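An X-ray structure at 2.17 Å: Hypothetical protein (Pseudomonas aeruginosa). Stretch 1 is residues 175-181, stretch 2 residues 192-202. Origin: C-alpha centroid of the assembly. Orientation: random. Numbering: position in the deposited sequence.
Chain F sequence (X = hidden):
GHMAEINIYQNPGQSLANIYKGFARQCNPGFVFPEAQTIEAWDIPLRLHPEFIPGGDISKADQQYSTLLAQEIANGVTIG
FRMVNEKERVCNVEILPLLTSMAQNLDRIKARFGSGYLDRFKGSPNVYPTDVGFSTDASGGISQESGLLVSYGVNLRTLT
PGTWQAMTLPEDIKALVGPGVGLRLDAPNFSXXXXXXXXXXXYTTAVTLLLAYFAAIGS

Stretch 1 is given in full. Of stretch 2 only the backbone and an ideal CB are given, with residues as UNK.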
# COMPACT_ATOMS: atom_id res chain seq x y z
N ALA F 175 6.47 -44.56 -13.50
CA ALA F 175 5.43 -45.59 -13.62
C ALA F 175 4.64 -45.82 -12.32
O ALA F 175 3.44 -46.13 -12.36
CB ALA F 175 6.05 -46.91 -14.11
N LEU F 176 5.33 -45.68 -11.19
CA LEU F 176 4.75 -45.87 -9.86
C LEU F 176 3.82 -44.74 -9.45
O LEU F 176 2.79 -44.95 -8.83
CB LEU F 176 5.88 -45.99 -8.83
CG LEU F 176 5.53 -46.12 -7.34
CD1 LEU F 176 5.07 -47.53 -6.97
CD2 LEU F 176 6.74 -45.72 -6.54
N VAL F 177 4.20 -43.52 -9.81
CA VAL F 177 3.59 -42.33 -9.24
C VAL F 177 2.60 -41.67 -10.20
O VAL F 177 1.67 -40.97 -9.76
CB VAL F 177 4.70 -41.36 -8.77
CG1 VAL F 177 4.17 -40.01 -8.50
CG2 VAL F 177 5.35 -41.92 -7.53
N GLY F 178 2.78 -41.92 -11.50
CA GLY F 178 1.94 -41.37 -12.56
C GLY F 178 0.45 -41.58 -12.38
O GLY F 178 -0.32 -40.67 -12.67
N PRO F 179 0.03 -42.79 -11.95
CA PRO F 179 -1.40 -43.07 -11.70
C PRO F 179 -2.09 -42.19 -10.64
O PRO F 179 -3.32 -42.03 -10.66
CB PRO F 179 -1.39 -44.55 -11.28
CG PRO F 179 -0.17 -45.11 -11.91
CD PRO F 179 0.84 -44.00 -11.73
N GLY F 180 -1.31 -41.64 -9.72
CA GLY F 180 -1.85 -40.71 -8.71
C GLY F 180 -2.01 -39.27 -9.16
O GLY F 180 -2.68 -38.49 -8.50
N VAL F 181 -1.40 -38.90 -10.29
CA VAL F 181 -1.41 -37.49 -10.74
C VAL F 181 -2.85 -37.03 -10.95
O VAL F 181 -3.56 -37.55 -11.78
CB VAL F 181 -0.56 -37.27 -12.02
CG1 VAL F 181 -0.69 -35.83 -12.54
CG2 VAL F 181 0.91 -37.60 -11.76
N UNK F 192 -6.05 -48.55 -4.14
CA UNK F 192 -4.99 -49.28 -4.82
C UNK F 192 -3.77 -48.40 -5.11
O UNK F 192 -2.65 -48.82 -4.83
CB UNK F 192 -5.53 -49.87 -6.13
N UNK F 193 -3.99 -47.20 -5.66
CA UNK F 193 -2.88 -46.29 -6.06
C UNK F 193 -2.17 -45.71 -4.83
O UNK F 193 -0.95 -45.70 -4.77
CB UNK F 193 -3.41 -45.15 -6.93
N UNK F 194 -2.95 -45.28 -3.85
CA UNK F 194 -2.44 -44.83 -2.56
C UNK F 194 -1.45 -45.86 -2.00
O UNK F 194 -0.34 -45.52 -1.57
CB UNK F 194 -3.59 -44.60 -1.58
N UNK F 195 -1.85 -47.13 -2.04
CA UNK F 195 -1.07 -48.18 -1.41
C UNK F 195 0.07 -48.83 -2.19
O UNK F 195 1.07 -49.24 -1.58
CB UNK F 195 -2.04 -49.29 -1.00
N UNK F 196 -0.06 -48.83 -3.51
CA UNK F 196 1.03 -49.08 -4.45
C UNK F 196 2.20 -48.11 -4.24
O UNK F 196 3.37 -48.52 -4.19
CB UNK F 196 0.51 -48.97 -5.89
N UNK F 197 1.87 -46.83 -4.17
CA UNK F 197 2.87 -45.77 -4.05
C UNK F 197 3.55 -45.88 -2.70
O UNK F 197 4.77 -45.90 -2.61
CB UNK F 197 2.24 -44.39 -4.23
N UNK F 198 2.73 -46.02 -1.66
CA UNK F 198 3.22 -46.20 -0.34
C UNK F 198 4.20 -47.36 -0.25
O UNK F 198 5.33 -47.20 0.23
CB UNK F 198 2.05 -46.41 0.62
N UNK F 199 3.77 -48.53 -0.71
CA UNK F 199 4.58 -49.74 -0.64
C UNK F 199 5.80 -49.71 -1.54
O UNK F 199 6.83 -50.28 -1.18
CB UNK F 199 3.72 -50.95 -1.00
N UNK F 200 5.68 -49.06 -2.69
CA UNK F 200 6.75 -48.93 -3.68
C UNK F 200 7.86 -47.94 -3.34
O UNK F 200 8.97 -48.02 -3.90
CB UNK F 200 6.13 -48.52 -5.02
N UNK F 201 7.60 -47.01 -2.43
CA UNK F 201 8.57 -45.94 -2.21
C UNK F 201 9.68 -46.37 -1.27
O UNK F 201 9.45 -47.12 -0.33
CB UNK F 201 7.87 -44.70 -1.65
N UNK F 202 10.88 -45.88 -1.56
CA UNK F 202 11.98 -46.00 -0.61
C UNK F 202 12.56 -44.63 -0.33
O UNK F 202 12.28 -43.70 -1.06
CB UNK F 202 13.06 -46.94 -1.14

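Stretch 2 is helical from position 192 to 200, and stretch 1 offers it a mostly apolar surface: Leu176, Val177, Pro179 and the bare backbone of Gly180.

At position 192 nothing of stretch 1 lies within 5.5 Å of the ideal CB. Many residues would suit, polar ones included. It is Asp192.

Position 193 points toward stretch 1. Its ideal CB lies 4.8 Å from Pro179 CB and 4.9 Å from Gly180 N. That gap favours a small or medium apolar side chain, such as Ala, Val, Ile or Leu. It is Val193, with chi1 t. Its CG2 packs 3.9 Å from Pro179 CB, and its CG1 lies 3.6 Å from Gly180 N. A CB on Gly180 would point toward this helix.

Positions 194 and 195 find no partner in stretch 1. The CB of 194 points away, and that of 195 is out of reach. Stretch 1 sets no limit here, so many helix-compatible residues would do, polar or apolar. They are Phe194 and Asn195.

Position 196 points toward stretch 1, with its ideal CB 4.9 Å from Leu176 CD1. A short side chain would fit: Ala, Ser, Val or Thr; a methyl, as in Val or Thr, could reach Leu176. It is Thr196. Its CG2 lies 3.8 Å from Leu176 CD1. Its OG1 donates a hydrogen bond to Asp192 O, at 2.7 Å, one turn back.

Position 197 points sideways. Its ideal CB is 4.7 Å from Leu176 O and 5.2 Å from Val177 CG2. An apolar chain long enough to turn inward is suited: Ile, Leu or Met. It is Ile197, chi1 m and chi2 t. Its CG1 lies 3.3 Å from Leu176 O, and its CD1 is 4.0 Å from Val177 CA. An ideal CB on Gly180 would be a tight 3.3 Å from Ile197 CD1.

Position 198 points away and 199 sideways, both into space free of stretch 1. Polar residues would do. They are Lys198 and Ser199; Ser199 OG donates to Asn195 O at 3.0 Å.

Position 200 is the most restrictive. Its ideal CB would sit 2.4 Å from Leu176 CD1, a clash. The helical backbone angles do not demand glycine, but the contact does. It is Gly200, and its CA lies 4.0 Å from Leu176 CD1.

Position 201 leaves helical phi/psi. Its ideal CB is 5.1 Å from Leu176 CD2, so a branched or long apolar chain could close the gap. It is Leu201, whose CD2 meets Leu176 CD2 at 3.8 Å.

Position 202 is out of reach and is an N-cap, where Ser, Thr, Asp or Asn is common. It is Arg202.

Stretch 2 (192-202) DVFNTIKSGLR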
# COMPACT_ATOMS: atom_id res chain seq x y z
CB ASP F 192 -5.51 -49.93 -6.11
CG ASP F 192 -6.31 -51.22 -5.85
OD1 ASP F 192 -6.45 -51.67 -4.69
OD2 ASP F 192 -6.79 -51.80 -6.85
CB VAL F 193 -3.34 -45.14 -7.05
CG1 VAL F 193 -2.22 -44.12 -7.32
CG2 VAL F 193 -3.78 -45.73 -8.39
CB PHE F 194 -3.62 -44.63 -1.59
CG PHE F 194 -3.24 -44.02 -0.26
CD1 PHE F 194 -2.35 -44.65 0.60
CD2 PHE F 194 -3.83 -42.82 0.15
CE1 PHE F 194 -2.03 -44.08 1.82
CE2 PHE F 194 -3.52 -42.26 1.38
CZ PHE F 194 -2.61 -42.89 2.22
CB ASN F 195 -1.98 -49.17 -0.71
CG ASN F 195 -2.56 -48.55 0.55
OD1 ASN F 195 -1.80 -48.19 1.45
ND2 ASN F 195 -3.87 -48.31 0.57
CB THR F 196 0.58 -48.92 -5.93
OG1 THR F 196 -0.50 -49.81 -6.17
CG2 THR F 196 1.69 -49.29 -6.89
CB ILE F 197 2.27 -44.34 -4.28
CG1 ILE F 197 1.82 -44.18 -5.75
CG2 ILE F 197 3.30 -43.27 -3.88
CD1 ILE F 197 1.13 -42.84 -6.07
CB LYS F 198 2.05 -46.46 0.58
CG LYS F 198 2.32 -45.98 1.95
CD LYS F 198 1.86 -46.99 2.93
CE LYS F 198 1.71 -46.41 4.31
NZ LYS F 198 2.80 -45.53 4.74
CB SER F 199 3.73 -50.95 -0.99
OG SER F 199 2.73 -51.12 -0.02
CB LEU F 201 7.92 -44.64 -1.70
CG LEU F 201 7.23 -43.70 -2.69
CD1 LEU F 201 6.81 -42.43 -1.98
CD2 LEU F 201 8.11 -43.36 -3.92
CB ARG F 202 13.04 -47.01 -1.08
CG ARG F 202 12.60 -48.48 -0.89
CD ARG F 202 13.20 -49.37 -1.95
NE ARG F 202 14.40 -48.74 -2.49
CZ ARG F 202 14.66 -48.55 -3.78
NH1 ARG F 202 13.82 -48.98 -4.72
NH2 ARG F 202 15.79 -47.94 -4.12
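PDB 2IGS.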